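Local coordinates for putative phosphomethylpyrimidine kinase (Bacteroides thetaiotaomicron, PDB 3MBH), which binds pyridoxal and probably phosphorylates it with ATP, as a pyridoxal kinase of the ribokinase superfamily, at residues W209-P214 and A244-T249; V181-S186 and V198-R203; T249-Q254 and I270-V275. One frame throughout, in Å; residues are numbered along the deposited sequence. Where two conformers were deposited one is given.

Contact 1 (W209-P214 and A244-T249)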
# COMPACT_ATOMS: atom_id res chain seq x y z
N TRP A 209 -24.00 -13.45 17.30
CA TRP A 209 -23.40 -12.17 17.03
C TRP A 209 -24.39 -11.22 16.44
O TRP A 209 -25.26 -11.63 15.71
CB TRP A 209 -22.26 -12.32 16.01
CG TRP A 209 -21.23 -13.26 16.47
CD1 TRP A 209 -21.15 -14.58 16.17
CD2 TRP A 209 -20.17 -12.97 17.38
NE1 TRP A 209 -20.08 -15.14 16.85
CE2 TRP A 209 -19.44 -14.16 17.56
CE3 TRP A 209 -19.73 -11.82 18.03
CZ2 TRP A 209 -18.32 -14.24 18.39
CZ3 TRP A 209 -18.62 -11.91 18.85
CH2 TRP A 209 -17.94 -13.12 19.04
N LYS A 210 -24.19 -9.94 16.68
CA LYS A 210 -24.95 -8.90 16.04
C LYS A 210 -24.05 -7.72 15.62
O LYS A 210 -23.12 -7.33 16.35
CB LYS A 210 -26.03 -8.43 17.01
CG LYS A 210 -26.89 -7.23 16.57
CD LYS A 210 -27.92 -6.90 17.67
CE LYS A 210 -28.77 -5.66 17.39
NZ LYS A 210 -29.82 -5.44 18.48
N VAL A 211 -24.36 -7.11 14.50
CA VAL A 211 -23.67 -5.89 14.10
C VAL A 211 -24.70 -4.94 13.51
O VAL A 211 -25.59 -5.38 12.81
CB VAL A 211 -22.50 -6.22 13.16
CG1 VAL A 211 -22.97 -6.92 11.92
CG2 VAL A 211 -21.69 -5.00 12.83
N THR A 212 -24.63 -3.67 13.86
CA THR A 212 -25.59 -2.69 13.40
C THR A 212 -24.84 -1.72 12.52
O THR A 212 -23.78 -1.28 12.91
CB THR A 212 -26.24 -1.92 14.59
OG1 THR A 212 -27.06 -2.84 15.32
CG2 THR A 212 -27.16 -0.73 14.11
N CYS A 213 -25.42 -1.36 11.39
CA CYS A 213 -24.74 -0.48 10.47
C CYS A 213 -25.65 0.59 9.94
O CYS A 213 -26.87 0.39 9.85
CB CYS A 213 -24.19 -1.29 9.33
SG CYS A 213 -23.03 -2.54 9.92
N PRO A 214 -25.06 1.73 9.57
CA PRO A 214 -25.89 2.81 9.09
C PRO A 214 -25.98 2.77 7.58
O PRO A 214 -25.40 3.61 6.87
CB PRO A 214 -25.17 4.06 9.59
CG PRO A 214 -23.70 3.65 9.50
CD PRO A 214 -23.66 2.18 9.72
N ALA A 244 -15.40 -11.73 9.89
CA ALA A 244 -16.03 -11.79 8.56
C ALA A 244 -17.18 -10.83 8.48
O ALA A 244 -17.30 -10.07 7.52
CB ALA A 244 -16.50 -13.21 8.23
N LEU A 245 -18.04 -10.85 9.48
CA LEU A 245 -19.14 -9.90 9.57
C LEU A 245 -18.72 -8.41 9.50
O LEU A 245 -19.38 -7.58 8.85
CB LEU A 245 -19.91 -10.12 10.89
CG LEU A 245 -20.63 -11.47 11.10
CD1 LEU A 245 -21.33 -11.52 12.52
CD2 LEU A 245 -21.58 -11.76 10.00
N ASP A 246 -17.65 -8.06 10.22
CA ASP A 246 -17.10 -6.69 10.20
C ASP A 246 -16.53 -6.32 8.86
O ASP A 246 -16.84 -5.24 8.34
CB ASP A 246 -16.05 -6.52 11.31
CG ASP A 246 -16.72 -6.34 12.68
OD1 ASP A 246 -17.58 -5.44 12.77
OD2 ASP A 246 -16.41 -7.07 13.64
N ARG A 247 -15.74 -7.22 8.27
CA ARG A 247 -15.17 -6.96 6.95
C ARG A 247 -16.28 -6.75 5.93
O ARG A 247 -16.20 -5.80 5.14
CB ARG A 247 -14.26 -8.10 6.53
CG ARG A 247 -13.04 -8.21 7.36
CD ARG A 247 -12.01 -9.22 6.80
NE ARG A 247 -11.44 -8.80 5.54
CZ ARG A 247 -10.65 -9.55 4.79
NH1 ARG A 247 -10.35 -10.79 5.17
NH2 ARG A 247 -10.15 -9.05 3.66
N ALA A 248 -17.30 -7.62 5.92
CA ALA A 248 -18.41 -7.55 4.93
C ALA A 248 -19.23 -6.27 5.10
O ALA A 248 -19.45 -5.55 4.13
CB ALA A 248 -19.30 -8.77 4.98
N THR A 249 -19.61 -5.93 6.33
CA THR A 249 -20.43 -4.76 6.55
C THR A 249 -19.67 -3.44 6.26
O THR A 249 -20.24 -2.51 5.70
CB THR A 249 -21.07 -4.79 7.95
OG1 THR A 249 -20.08 -4.99 8.98
CG2 THR A 249 -22.16 -5.94 8.02

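Contact 2 (V181-S186 and V198-R203)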
# COMPACT_ATOMS: atom_id res chain seq x y z
N VAL A 181 -23.19 -22.40 10.32
CA VAL A 181 -23.23 -20.93 10.41
C VAL A 181 -24.42 -20.39 9.64
O VAL A 181 -24.65 -20.73 8.43
CB VAL A 181 -21.94 -20.27 9.89
CG1 VAL A 181 -22.05 -18.68 9.88
CG2 VAL A 181 -20.73 -20.68 10.77
N VAL A 182 -25.19 -19.57 10.34
CA VAL A 182 -26.35 -18.93 9.75
C VAL A 182 -26.17 -17.44 9.99
O VAL A 182 -25.91 -17.03 11.11
CB VAL A 182 -27.66 -19.40 10.40
CG1 VAL A 182 -28.87 -18.69 9.78
CG2 VAL A 182 -27.78 -20.95 10.29
N ILE A 183 -26.33 -16.66 8.92
CA ILE A 183 -26.25 -15.21 9.02
C ILE A 183 -27.55 -14.65 8.46
O ILE A 183 -27.96 -15.02 7.35
CB ILE A 183 -24.99 -14.67 8.25
CG1 ILE A 183 -23.69 -15.34 8.77
CG2 ILE A 183 -24.95 -13.15 8.34
CD1 ILE A 183 -22.47 -15.10 7.89
N ILE A 184 -28.22 -13.79 9.22
CA ILE A 184 -29.42 -13.14 8.75
C ILE A 184 -29.11 -11.67 8.53
O ILE A 184 -28.71 -10.97 9.47
CB ILE A 184 -30.61 -13.28 9.74
CG1 ILE A 184 -30.92 -14.75 9.97
CG2 ILE A 184 -31.85 -12.52 9.17
CD1 ILE A 184 -31.92 -15.05 11.07
N THR A 185 -29.26 -11.19 7.28
CA THR A 185 -28.99 -9.80 6.97
C THR A 185 -30.29 -8.97 6.85
O THR A 185 -31.39 -9.48 6.85
CB THR A 185 -28.21 -9.65 5.70
OG1 THR A 185 -29.10 -9.81 4.58
CG2 THR A 185 -27.06 -10.65 5.65
N SER A 186 -30.13 -7.68 6.77
CA SER A 186 -31.21 -6.74 6.50
C SER A 186 -32.29 -6.73 7.57
O SER A 186 -33.49 -6.61 7.22
CB SER A 186 -31.82 -7.02 5.13
OG SER A 186 -30.78 -7.35 4.21
N VAL A 198 -27.24 -7.13 11.23
CA VAL A 198 -26.94 -8.46 10.78
C VAL A 198 -26.81 -9.30 12.06
O VAL A 198 -26.21 -8.85 13.05
CB VAL A 198 -25.63 -8.52 9.96
CG1 VAL A 198 -25.25 -9.98 9.62
CG2 VAL A 198 -25.70 -7.64 8.66
N TYR A 199 -27.40 -10.48 12.05
CA TYR A 199 -27.35 -11.41 13.17
C TYR A 199 -26.70 -12.69 12.65
O TYR A 199 -26.80 -12.98 11.45
CB TYR A 199 -28.74 -11.69 13.68
CG TYR A 199 -29.41 -10.57 14.40
CD1 TYR A 199 -29.97 -9.48 13.72
CD2 TYR A 199 -29.53 -10.60 15.80
CE1 TYR A 199 -30.61 -8.45 14.44
CE2 TYR A 199 -30.19 -9.61 16.50
CZ TYR A 199 -30.70 -8.53 15.83
OH TYR A 199 -31.37 -7.57 16.58
N ALA A 200 -25.96 -13.40 13.51
CA ALA A 200 -25.30 -14.65 13.09
C ALA A 200 -25.18 -15.61 14.27
O ALA A 200 -25.18 -15.22 15.47
CB ALA A 200 -23.92 -14.37 12.52
N TYR A 201 -25.09 -16.88 13.90
CA TYR A 201 -24.93 -17.95 14.86
C TYR A 201 -23.88 -18.94 14.33
O TYR A 201 -23.84 -19.23 13.16
CB TYR A 201 -26.27 -18.60 15.13
CG TYR A 201 -26.16 -19.84 15.94
CD1 TYR A 201 -25.87 -19.76 17.27
CD2 TYR A 201 -26.35 -21.10 15.38
CE1 TYR A 201 -25.72 -20.88 18.05
CE2 TYR A 201 -26.22 -22.23 16.12
CZ TYR A 201 -25.93 -22.11 17.47
OH TYR A 201 -25.81 -23.20 18.26
N ASN A 202 -23.02 -19.42 15.21
CA ASN A 202 -22.03 -20.44 14.88
C ASN A 202 -22.31 -21.58 15.82
O ASN A 202 -22.16 -21.46 17.05
CB ASN A 202 -20.59 -19.91 15.07
CG ASN A 202 -19.55 -20.79 14.45
OD1 ASN A 202 -19.82 -21.93 14.12
ND2 ASN A 202 -18.36 -20.27 14.28
N ARG A 203 -22.74 -22.70 15.27
CA ARG A 203 -23.05 -23.86 16.10
C ARG A 203 -21.76 -24.33 16.78
O ARG A 203 -21.77 -24.80 17.90
CB ARG A 203 -23.66 -24.98 15.24
CG ARG A 203 -24.20 -26.20 16.06
CD ARG A 203 -24.95 -27.22 15.17
NE ARG A 203 -24.16 -27.61 13.99
CZ ARG A 203 -24.58 -27.62 12.71
NH1 ARG A 203 -25.84 -27.29 12.39
NH2 ARG A 203 -23.74 -27.98 11.72

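Contact 3 (T249-Q254 and I270-V275)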
# COMPACT_ATOMS: atom_id res chain seq x y z
N THR A 249 -19.61 -5.93 6.33
CA THR A 249 -20.43 -4.76 6.55
C THR A 249 -19.67 -3.44 6.26
O THR A 249 -20.24 -2.51 5.70
CB THR A 249 -21.07 -4.79 7.95
OG1 THR A 249 -20.08 -4.99 8.98
CG2 THR A 249 -22.16 -5.94 8.02
N GLN A 250 -18.38 -3.38 6.63
CA GLN A 250 -17.61 -2.17 6.40
C GLN A 250 -17.35 -1.94 4.92
O GLN A 250 -17.41 -0.81 4.47
CB GLN A 250 -16.34 -2.18 7.26
CG GLN A 250 -16.81 -2.03 8.75
CD GLN A 250 -15.69 -2.00 9.74
OE1 GLN A 250 -14.63 -1.43 9.46
NE2 GLN A 250 -15.90 -2.65 10.92
N PHE A 251 -17.13 -3.01 4.17
CA PHE A 251 -16.91 -2.92 2.73
C PHE A 251 -18.15 -2.38 2.07
O PHE A 251 -18.07 -1.46 1.30
CB PHE A 251 -16.55 -4.28 2.14
CG PHE A 251 -16.21 -4.24 0.69
CD1 PHE A 251 -15.05 -3.62 0.25
CD2 PHE A 251 -17.05 -4.84 -0.25
CE1 PHE A 251 -14.73 -3.60 -1.12
CE2 PHE A 251 -16.73 -4.85 -1.58
CZ PHE A 251 -15.57 -4.22 -2.03
N ILE A 252 -19.30 -2.93 2.43
CA ILE A 252 -20.58 -2.47 1.87
C ILE A 252 -20.87 -1.01 2.23
O ILE A 252 -21.35 -0.27 1.40
CB ILE A 252 -21.77 -3.36 2.33
CG1 ILE A 252 -21.64 -4.76 1.71
CG2 ILE A 252 -23.13 -2.72 1.94
CD1 ILE A 252 -22.51 -5.80 2.42
N LEU A 253 -20.58 -0.62 3.46
CA LEU A 253 -20.79 0.77 3.88
C LEU A 253 -20.00 1.73 3.02
O LEU A 253 -20.53 2.73 2.57
CB LEU A 253 -20.44 0.99 5.36
CG LEU A 253 -20.65 2.39 5.96
CD1 LEU A 253 -22.09 2.92 5.70
CD2 LEU A 253 -20.35 2.36 7.51
N GLN A 254 -18.76 1.37 2.77
CA GLN A 254 -17.87 2.15 1.91
C GLN A 254 -18.38 2.24 0.51
O GLN A 254 -18.37 3.30 -0.07
CB GLN A 254 -16.46 1.55 1.91
CG GLN A 254 -15.83 1.67 3.19
CD GLN A 254 -14.45 1.14 3.16
OE1 GLN A 254 -13.53 1.91 2.87
NE2 GLN A 254 -14.29 -0.18 3.37
N ILE A 270 -23.88 -0.85 -5.31
CA ILE A 270 -22.71 -0.20 -4.68
C ILE A 270 -21.62 0.12 -5.68
O ILE A 270 -21.57 -0.49 -6.76
CB ILE A 270 -22.19 -1.00 -3.47
CG1 ILE A 270 -21.53 -2.32 -3.90
CG2 ILE A 270 -23.36 -1.24 -2.55
CD1 ILE A 270 -20.57 -2.94 -2.88
N LEU A 271 -20.81 1.15 -5.40
CA LEU A 271 -19.72 1.45 -6.31
C LEU A 271 -18.50 0.56 -6.04
O LEU A 271 -17.47 1.02 -5.52
CB LEU A 271 -19.33 2.91 -6.29
CG LEU A 271 -20.08 3.85 -7.19
CD1 LEU A 271 -19.39 5.20 -7.10
CD2 LEU A 271 -20.20 3.38 -8.65
N LEU A 272 -18.68 -0.70 -6.41
CA LEU A 272 -17.75 -1.76 -6.15
C LEU A 272 -16.32 -1.41 -6.56
O LEU A 272 -15.38 -1.49 -5.75
CB LEU A 272 -18.25 -3.05 -6.86
CG LEU A 272 -17.35 -4.25 -6.53
CD1 LEU A 272 -17.29 -4.49 -4.96
CD2 LEU A 272 -17.88 -5.48 -7.25
N GLU A 273 -16.14 -0.96 -7.80
CA GLU A 273 -14.78 -0.72 -8.34
C GLU A 273 -14.09 0.37 -7.68
O GLU A 273 -12.86 0.39 -7.57
CB GLU A 273 -14.78 -0.54 -9.86
CG GLU A 273 -15.21 -1.82 -10.55
CD GLU A 273 -16.66 -2.05 -10.56
OE1 GLU A 273 -17.44 -1.11 -10.17
OE2 GLU A 273 -17.04 -3.17 -10.95
N LYS A 274 -14.88 1.24 -7.09
CA LYS A 274 -14.33 2.37 -6.41
C LYS A 274 -13.79 1.97 -5.05
O LYS A 274 -12.87 2.62 -4.55
CB LYS A 274 -15.42 3.45 -6.32
CG LYS A 274 -15.01 4.77 -5.91
CD LYS A 274 -14.36 5.60 -6.98
CE LYS A 274 -13.78 6.85 -6.22
NZ LYS A 274 -13.06 7.78 -7.08
N VAL A 275 -14.27 0.89 -4.44
CA VAL A 275 -13.80 0.55 -3.09
C VAL A 275 -13.08 -0.77 -2.99
O VAL A 275 -12.64 -1.18 -1.92
CB VAL A 275 -14.94 0.60 -2.08
CG1 VAL A 275 -15.45 2.06 -1.96
CG2 VAL A 275 -16.09 -0.40 -2.46

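Contact 1 (W209-P214 and A244-T249)
V211 and W209 on a strand meet T249, D246 and L245 on a helix running almost parallel to it, at 17° with 9.6 Å between the segment axes. The case illustrates alpha/beta layer packing: alternate strand residues face the helix and no hydrogen bond joins the two. The apolar contacts are few. CB of W209 lies 3.7 Å from CD1 of L245, while the indole turns from the helix and the W209 side chain packs on R257 of a second subunit. CG1 of V211 approaches CG2 of T249 at 4.1 Å, the two side chains lying alongside one another and pointing opposite ways.

Both polar helix side chains facing the strand are satisfied by partners off it. T249 keeps OG1 between its backbone N and carbonyl carbon (chi1 53°), and the hydroxyl donates to O of L245 at 2.7 Å, an oxygen that also accepts from N of T249. The D246 carboxylate, brushing V211 CG2 through OD1, is held by N of A286 and OG of S287.

Strands 195-202 and 288-290 flank strand 207-213 in the sheet, and helix 223-236 packs beside the helix through I231 and F227.

Contact 2 (V181-S186 and V198-R203)
V182 with Y201 and I184 with Y199 form the hydrogen-bonded pairs of an antiparallel ladder, alternating with the non-hydrogen-bonded pairs V181-N202 and I183-A200, the segment axes lying 4.6 Å apart at 175°. Four backbone bonds close the two rings, among them I184 N to Y199 O at 2.8 Å and Y201 N to V182 O at 2.9 Å. CA-H...O contacts such as A200 CA to V182 O, 3.2 Å, supplement them, as is usual between antiparallel strands.

On the face carrying I183, the tightest side-chain contact is diagonal: the two side chains cross, CG2 of I183 meeting CG1 of V198 at 3.4 Å, closer than usual for two carbons. Each methyl stands anti to its own backbone N (chi1 174° for V198), which sets the two against each other. I183 CG1 reaches A200 CB at 3.9 Å, the small alanine presenting a single methyl. Farther along, CG2 of V181 lies 3.7 Å from OD1 of N202, which itself accepts from NE2 of Q180 and N of Q204.

The opposite face holds V182, I184 and both tyrosines, whose hydroxyls bond to D164 (Y199) and N206 (Y201). N of R203 sits 3.6 Å above the Y201 ring plane, toward its rim.

Helix 164-176 packs against this tyrosine face, and helices 223-236 and 241-257 against the I183 face; strands 142-143 and 207-213 continue the sheet on either side.

Contact 3 (T249-Q254 and I270-V275)
F251 brings the outer edge of its ring against L272 and the carbonyl of V275, where helix 241-257 of the ribokinase-like fold packs on segment 270-275. Packing is tight at the ring's far end. F251 CG stands anti to the backbone N (chi1 -176°), starting the ring toward the other segment. CD1 of L272 sits at the edge, near the ring plane, 3.4 Å from F251 CZ. The carbonyl O of V275 is likewise at the edge, 3.3 Å from F251 CE1, where ring C-H dipoles would probably meet the oxygen. V275 CG2 stands off the plane, just beyond the rim at F251 CE1 (3.7 Å). An alanine in place of F251 would probably open a gap between helix 241-257 and segment 270-275, leaving L272 CD1 and V275 CG2 without the ring.

I30 of helix 24-33 touches both F251 and L272. The side chains of zinc-binding H277 and D280 lie about 8 Å from V275's and about 9 Å from F251's, respectively.

The remainder is looser: I270 CD1 keeps 4.5 Å from F251 CE2, and partly exposed K274 packs on Q237 and V7 of two neighbouring subunits. CG1 of V275 lies 3.7 Å from the carbonyl O of Q254.

Overall arrangement
Read from the N terminus, the three contacts follow in series, and none crosses or encloses another. Contact 2 comes first, closing the short hairpin loop between strands 181-189 and 195-202. The chain turns back into strand 207-213, which bonds to the hairpin through W209 N and A200 O at 2.8 Å, then passes through helix 223-236 before contact 1 brings helix 241-257 onto that strand. Contact 3 opens at T249, the residue on which contact 1 ends, and closes the loop to 270-275. Helix 241-257 is thus the common element: L245 also touches A200 of contact 2, and the helix links the sheet on one flank with segment 270-275 on another.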